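Local coordinates for sensor protein (Bacteroides thetaiotaomicron, PDB 2X7X), which binds fructose through this periplasmic domain of a hybrid two-component system, and as a whole probably acts as a sensor histidine kinase regulating transcription, at residues I113-S116 and V117-I121; E178-S181 and M182-R185; N280-V283 and M284-Q287. All coordinates share one frame; numbering follows the deposited sequence.

Contact 1: I113-S116 and V117-I121; sequences IGRS and VGNYI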
loop_
_atom_site.group_PDB
_atom_site.type_symbol
_atom_site.label_atom_id
_atom_site.label_comp_id
_atom_site.label_asym_id
_atom_site.label_seq_id
_atom_site.Cartn_x
_atom_site.Cartn_y
_atom_site.Cartn_z
ATOM N N ILE A 113 -8.324 -13.067 -13.832
ATOM C CA ILE A 113 -8.567 -11.620 -13.841
ATOM C C ILE A 113 -9.842 -11.286 -14.624
ATOM O O ILE A 113 -10.672 -10.524 -14.148
ATOM C CB ILE A 113 -7.339 -10.823 -14.335
ATOM C CG1 ILE A 113 -6.244 -10.908 -13.292
ATOM C CG2 ILE A 113 -7.690 -9.370 -14.555
ATOM C CD1 ILE A 113 -4.900 -10.488 -13.777
ATOM N N GLY A 114 -10.006 -11.900 -15.790
ATOM C CA GLY A 114 -11.194 -11.702 -16.597
ATOM C C GLY A 114 -12.414 -12.111 -15.805
ATOM O O GLY A 114 -13.410 -11.371 -15.722
ATOM N N ARG A 115 -12.320 -13.293 -15.205
ATOM C CA ARG A 115 -13.377 -13.835 -14.373
ATOM C C ARG A 115 -13.750 -12.841 -13.291
ATOM O O ARG A 115 -14.922 -12.489 -13.157
ATOM C CB ARG A 115 -12.905 -15.129 -13.761
ATOM C CG ARG A 115 -13.996 -16.039 -13.287
ATOM C CD ARG A 115 -13.475 -16.862 -12.106
ATOM N NE ARG A 115 -14.302 -18.029 -11.876
ATOM C CZ ARG A 115 -14.407 -19.037 -12.736
ATOM N NH1 ARG A 115 -15.185 -20.081 -12.453
ATOM N NH2 ARG A 115 -13.721 -18.999 -13.879
ATOM N N SER A 116 -12.749 -12.369 -12.544
ATOM C CA SER A 116 -12.934 -11.319 -11.546
ATOM C C SER A 116 -13.595 -10.050 -12.096
ATOM O O SER A 116 -14.423 -9.431 -11.413
ATOM C CB SER A 116 -11.599 -10.926 -10.948
ATOM O OG SER A 116 -11.062 -11.961 -10.189
ATOM N N VAL A 117 -13.210 -9.639 -13.303
ATOM C CA VAL A 117 -13.780 -8.456 -13.912
ATOM C C VAL A 117 -15.256 -8.689 -14.187
ATOM O O VAL A 117 -16.084 -7.849 -13.875
ATOM C CB VAL A 117 -13.059 -8.082 -15.208
ATOM C CG1 VAL A 117 -13.926 -7.186 -16.064
ATOM C CG2 VAL A 117 -11.778 -7.407 -14.897
ATOM N N GLY A 118 -15.589 -9.829 -14.784
ATOM C CA GLY A 118 -16.988 -10.169 -15.032
ATOM C C GLY A 118 -17.810 -10.227 -13.754
ATOM O O GLY A 118 -18.938 -9.725 -13.730
ATOM N N ASN A 119 -17.251 -10.821 -12.690
ATOM C CA ASN A 119 -17.988 -10.909 -11.433
ATOM C C ASN A 119 -18.212 -9.529 -10.816
ATOM O O ASN A 119 -19.294 -9.248 -10.318
ATOM C CB ASN A 119 -17.343 -11.868 -10.415
ATOM C CG ASN A 119 -17.572 -13.363 -10.750
ATOM O OD1 ASN A 119 -18.529 -13.741 -11.435
ATOM N ND2 ASN A 119 -16.661 -14.208 -10.275
ATOM N N TYR A 120 -17.197 -8.676 -10.864
ATOM C CA TYR A 120 -17.303 -7.355 -10.295
ATOM C C TYR A 120 -18.371 -6.508 -11.015
ATOM O O TYR A 120 -19.162 -5.826 -10.365
ATOM C CB TYR A 120 -15.941 -6.656 -10.282
ATOM C CG TYR A 120 -16.034 -5.232 -9.807
ATOM C CD1 TYR A 120 -15.790 -4.904 -8.479
ATOM C CD2 TYR A 120 -16.408 -4.212 -10.693
ATOM C CE1 TYR A 120 -15.904 -3.583 -8.046
ATOM C CE2 TYR A 120 -16.523 -2.908 -10.273
ATOM C CZ TYR A 120 -16.271 -2.594 -8.953
ATOM O OH TYR A 120 -16.396 -1.283 -8.549
ATOM N N ILE A 121 -18.398 -6.561 -12.342
ATOM C CA ILE A 121 -19.405 -5.858 -13.104
ATOM C C ILE A 121 -20.824 -6.403 -12.846
ATOM O O ILE A 121 -21.783 -5.627 -12.684
ATOM C CB ILE A 121 -19.077 -5.875 -14.610
ATOM C CG1 ILE A 121 -17.746 -5.149 -14.887
ATOM C CG2 ILE A 121 -20.208 -5.236 -15.411
ATOM C CD1 ILE A 121 -17.202 -5.301 -16.306
#
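The carboxamide of N119 lies beside the backbone carbonyl of R115, one turn earlier on the helix, with N119 CG 3.7 Å from R115 O. This is van der Waals contact: the carbonyl oxygen takes its hydrogen bond from the backbone N of N119, with N119 N to R115 O at 2.9 Å. N119 holds CG anti to its own carbonyl carbon (chi1 -76°), which folds the amide back along the helix toward the aliphatic part of R115, where R115 CG and N119 ND2 are 4.4 Å apart. The Y120 ring behaves differently. Its CB meets S116 O at 3.4 Å, but CG stands anti to the backbone N (chi1 175°) and carries the ring away from 113-116, toward A241.

All of this belongs to helix 110-124, which in chain order follows strand 104-108 of one sheet and precedes strand 128-135 of the other in the two-lobed periplasmic binding protein fold. The bond from V117 N to I113 O, 2.8 Å, is one of four regular i to i+4 links that join 113-116 to 117-121. V117 CG2 also rests on that oxygen, at 3.4 Å, while the valine packs on F243 and Y193 of the neighbouring strands. I113 reaches F243 too, along with Y245 of the sugar pocket. S116 OG, beside its own backbone N, turns back to hydrogen-bond E112 O, and both R115 and N119 touch A153 of helix 141-155.

Contact 2: E178-S181 and M182-R185; sequences EMDS and MLRR
From E178 to R185 the backbone runs as regular helix, M182 N bonding to E178 O, L183 N to M179 O and R184 N to D180 O. At R185 the turn relaxes (phi -97°, psi -9°): R185 N reaches S181 O at 3.2 Å and also makes a weak bond to M182 O, as the helix finishes.

The side chain of R185 curls back over this last turn and presents NE and NH2 side-on to S181 OG, at 3.0 Å from NE and 2.9 Å from NH2, with the hydroxyl oxygen in the guanidinium plane. An alanine at S181 takes away the oxygen that NE and NH2 share, and the guanidinium of R185 would probably be freer to swing about its salt bridge to D164. R184 instead lays one guanidinium face over the backbone, its NH1 3.5 Å from S181 CA. On the buried side M179, bent at chi2 (63°), crosses L183 obliquely, M179 CE to L183 CD2 being 3.7 Å. M179 and L183 pack on A206 of helix 199-209, while M179 and M182 cover V132 of strand 128-135, and M182 continues onto A166 of strand 159-167.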
loop_
_atom_site.group_PDB
_atom_site.type_symbol
_atom_site.label_atom_id
_atom_site.label_comp_id
_atom_site.label_asym_id
_atom_site.label_seq_id
_atom_site.Cartn_x
_atom_site.Cartn_y
_atom_site.Cartn_z
ATOM N N GLU A 178 -12.933 3.304 -31.234
ATOM C CA GLU A 178 -13.860 2.173 -31.107
ATOM C C GLU A 178 -15.033 2.487 -30.171
ATOM O O GLU A 178 -16.183 2.171 -30.497
ATOM C CB GLU A 178 -13.117 0.909 -30.695
ATOM C CG GLU A 178 -12.235 0.374 -31.789
ATOM C CD GLU A 178 -11.086 -0.447 -31.257
ATOM O OE1 GLU A 178 -11.014 -0.645 -30.023
ATOM O OE2 GLU A 178 -10.243 -0.897 -32.070
ATOM N N MET A 179 -14.752 3.142 -29.039
ATOM C CA MET A 179 -15.814 3.546 -28.111
ATOM C C MET A 179 -16.800 4.531 -28.762
ATOM O O MET A 179 -18.004 4.482 -28.477
ATOM C CB MET A 179 -15.236 4.122 -26.819
ATOM C CG MET A 179 -16.247 4.334 -25.713
ATOM S SD MET A 179 -17.037 2.807 -25.117
ATOM C CE MET A 179 -18.509 3.480 -24.346
ATOM N N ASP A 180 -16.285 5.418 -29.622
ATOM C CA ASP A 180 -17.111 6.345 -30.386
ATOM C C ASP A 180 -18.107 5.569 -31.191
ATOM O O ASP A 180 -19.295 5.860 -31.167
ATOM C CB ASP A 180 -16.271 7.143 -31.363
ATOM C CG ASP A 180 -15.849 8.475 -30.824
ATOM O OD1 ASP A 180 -16.090 8.775 -29.640
ATOM O OD2 ASP A 180 -15.255 9.238 -31.598
ATOM N N SER A 181 -17.615 4.569 -31.911
ATOM C CA SER A 181 -18.473 3.745 -32.737
ATOM C C SER A 181 -19.540 3.037 -31.890
ATOM O O SER A 181 -20.693 2.950 -32.301
ATOM C CB SER A 181 -17.636 2.747 -33.547
ATOM O OG SER A 181 -18.468 1.879 -34.295
ATOM N N MET A 182 -19.160 2.559 -30.707
ATOM C CA MET A 182 -20.099 1.854 -29.832
ATOM C C MET A 182 -21.206 2.765 -29.275
ATOM O O MET A 182 -22.386 2.382 -29.269
ATOM C CB MET A 182 -19.363 1.123 -28.710
ATOM C CG MET A 182 -18.551 -0.058 -29.184
ATOM S SD MET A 182 -17.364 -0.625 -27.952
ATOM C CE MET A 182 -16.739 -2.098 -28.744
ATOM N N LEU A 183 -20.830 3.965 -28.826
ATOM C CA LEU A 183 -21.801 4.949 -28.338
ATOM C C LEU A 183 -22.839 5.293 -29.414
ATOM O O LEU A 183 -24.050 5.274 -29.162
ATOM C CB LEU A 183 -21.091 6.221 -27.860
ATOM C CG LEU A 183 -20.150 6.118 -26.659
ATOM C CD1 LEU A 183 -19.083 7.216 -26.692
ATOM C CD2 LEU A 183 -20.941 6.141 -25.353
ATOM N N ARG A 184 -22.347 5.592 -30.613
ATOM C CA ARG A 184 -23.178 5.936 -31.747
ATOM C C ARG A 184 -24.213 4.832 -32.038
ATOM O O ARG A 184 -25.375 5.130 -32.355
ATOM C CB ARG A 184 -22.277 6.146 -32.954
ATOM C CG ARG A 184 -22.836 7.003 -34.090
ATOM C CD ARG A 184 -21.829 7.068 -35.266
ATOM N NE ARG A 184 -20.482 7.513 -34.839
ATOM C CZ ARG A 184 -19.342 6.819 -34.984
ATOM N NH1 ARG A 184 -19.340 5.623 -35.571
ATOM N NH2 ARG A 184 -18.192 7.337 -34.551
ATOM N N ARG A 185 -23.795 3.572 -31.898
ATOM C CA ARG A 185 -24.612 2.414 -32.301
ATOM C C ARG A 185 -25.410 1.766 -31.166
ATOM O O ARG A 185 -26.253 0.906 -31.409
ATOM C CB ARG A 185 -23.746 1.362 -33.033
ATOM C CG ARG A 185 -23.218 1.860 -34.395
ATOM C CD ARG A 185 -22.463 0.815 -35.196
ATOM N NE ARG A 185 -21.154 0.570 -34.615
ATOM C CZ ARG A 185 -20.869 -0.471 -33.838
ATOM N NH1 ARG A 185 -21.805 -1.375 -33.564
ATOM N NH2 ARG A 185 -19.644 -0.608 -33.333
#

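Contact 3: N280-V283 and M284-Q287; sequences NAHV and MQLQ. With PO4 (phosphate ion), chain H.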
loop_
_atom_site.group_PDB
_atom_site.type_symbol
_atom_site.label_atom_id
_atom_site.label_comp_id
_atom_site.label_asym_id
_atom_site.label_seq_id
_atom_site.Cartn_x
_atom_site.Cartn_y
_atom_site.Cartn_z
ATOM N N ASN A 280 -10.704 1.007 -1.453
ATOM C CA ASN A 280 -9.315 0.739 -1.069
ATOM C C ASN A 280 -8.223 1.536 -1.780
ATOM O O ASN A 280 -7.035 1.245 -1.620
ATOM C CB ASN A 280 -8.998 -0.765 -1.179
ATOM C CG ASN A 280 -8.957 -1.279 -2.628
ATOM O OD1 ASN A 280 -8.843 -0.520 -3.603
ATOM N ND2 ASN A 280 -9.047 -2.585 -2.758
ATOM N N ALA A 281 -8.606 2.520 -2.578
ATOM C CA ALA A 281 -7.608 3.242 -3.379
ATOM C C ALA A 281 -6.703 4.121 -2.512
ATOM O O ALA A 281 -5.484 4.189 -2.733
ATOM C CB ALA A 281 -8.282 4.056 -4.486
ATOM N N HIS A 282 -7.309 4.760 -1.509
ATOM C CA HIS A 282 -6.590 5.641 -0.593
ATOM C C HIS A 282 -5.456 4.943 0.182
ATOM O O HIS A 282 -4.317 5.426 0.153
ATOM C CB HIS A 282 -7.568 6.353 0.348
ATOM C CG HIS A 282 -6.953 7.448 1.162
ATOM N ND1 HIS A 282 -7.411 7.786 2.419
ATOM C CD2 HIS A 282 -5.913 8.279 0.906
ATOM C CE1 HIS A 282 -6.686 8.779 2.901
ATOM N NE2 HIS A 282 -5.766 9.094 2.005
ATOM N N VAL A 283 -5.740 3.826 0.857
ATOM C CA VAL A 283 -4.669 3.146 1.592
ATOM C C VAL A 283 -3.601 2.625 0.652
ATOM O O VAL A 283 -2.434 2.614 1.004
ATOM C CB VAL A 283 -5.130 2.004 2.552
ATOM C CG1 VAL A 283 -6.191 2.495 3.521
ATOM C CG2 VAL A 283 -5.594 0.778 1.789
ATOM N N MET A 284 -3.999 2.217 -0.550
ATOM C CA MET A 284 -3.032 1.764 -1.535
ATOM C C MET A 284 -2.106 2.895 -1.931
ATOM O O MET A 284 -0.915 2.677 -2.081
ATOM C CB MET A 284 -3.688 1.138 -2.775
ATOM C CG MET A 284 -2.686 0.302 -3.567
ATOM S SD MET A 284 -3.211 -0.385 -5.147
ATOM C CE MET A 284 -1.644 -0.818 -5.893
ATOM N N GLN A 285 -2.643 4.100 -2.080
ATOM C CA GLN A 285 -1.817 5.235 -2.483
ATOM C C GLN A 285 -0.809 5.619 -1.390
ATOM O O GLN A 285 0.359 5.862 -1.669
ATOM C CB GLN A 285 -2.680 6.434 -2.852
ATOM C CG GLN A 285 -1.877 7.700 -3.102
ATOM C CD GLN A 285 -2.686 8.950 -2.833
ATOM O OE1 GLN A 285 -3.040 9.680 -3.761
ATOM N NE2 GLN A 285 -2.999 9.199 -1.558
ATOM N N LEU A 286 -1.261 5.668 -0.144
ATOM C CA LEU A 286 -0.367 5.943 0.965
ATOM C C LEU A 286 0.810 4.982 0.948
ATOM O O LEU A 286 1.957 5.397 1.121
ATOM C CB LEU A 286 -1.112 5.835 2.294
ATOM C CG LEU A 286 -2.025 7.016 2.624
ATOM C CD1 LEU A 286 -2.806 6.722 3.895
ATOM C CD2 LEU A 286 -1.227 8.308 2.758
ATOM N N GLN A 287 0.518 3.704 0.720
ATOM C CA GLN A 287 1.543 2.669 0.730
ATOM C C GLN A 287 2.493 2.759 -0.461
ATOM O O GLN A 287 3.711 2.653 -0.284
ATOM C CB GLN A 287 0.934 1.272 0.836
ATOM C CG GLN A 287 0.143 0.987 2.118
ATOM C CD GLN A 287 0.867 1.390 3.405
ATOM O OE1 GLN A 287 1.995 0.975 3.657
ATOM N NE2 GLN A 287 0.202 2.191 4.233
HETATM P P PO4 H . -10.455 7.276 4.576
HETATM O O1 PO4 H . -10.603 6.735 5.981
HETATM O O2 PO4 H . -11.795 7.740 4.055
HETATM O O3 PO4 H . -9.505 8.450 4.594
HETATM O O4 PO4 H . -9.901 6.225 3.647
#
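H282 and Q285 meet where the glutamine amide nitrogen comes to the edge of the imidazole, near its plane, with Q285 NE2 3.9 Å from H282 CD2. The two flat groups are steeply turned, 77° apart. H282 carries CG anti to the backbone N (chi1 -170°), which brings the ring along the next turn; L286 CD1 approaches it obliquely, 4.2 Å from H282 NE2. At another part of the ring edge, H282 ND1 donates to a phosphate ion, nearly straight to PO4 O4 (3.2 Å) and weakly to PO4 O3. The phosphate, probably from the crystallisation liquor, is also bound by V275 N of the second subunit.

V283 places CG2 in the crowded position between its backbone N and carbonyl carbon, and its side chain packs on V275 of the second subunit. Q287 is bent at chi2 (-48°) beyond a CG that rests on the carbonyl of V283, Q287 CG to V283 O being 3.2 Å. N280 holds the N-cap position without a capping bond; its amide instead ties to D277 N and V275 O, and the bond from M284 N to N280 O, 3.4 Å, is weak. A281 tucks against L231 and L235 of helix 230-235. These are the opening turns of the long C-terminal helix 281-304 at the dimer interface, where N280 meets N280 of the second subunit.

In the fold
The three contacts follow one another along the chain and do not touch. Contact 1 lies nearest the sugar: the side chain of I113 is about 8 Å from the bound fructose and about 5 Å from that of R146, a fructose-binding residue. E178 of contact 2 and M284 of contact 3 each have side chains about 14 Å from the sugar. Contact 2 sits toward the far end of the same lobe, its centre 23 Å from that of contact 1. Contact 3, its centre 21 Å from contact 1 and 34 Å from contact 2, starts the helix that meets the second subunit; its nearest atoms are about 9 Å from contact 1.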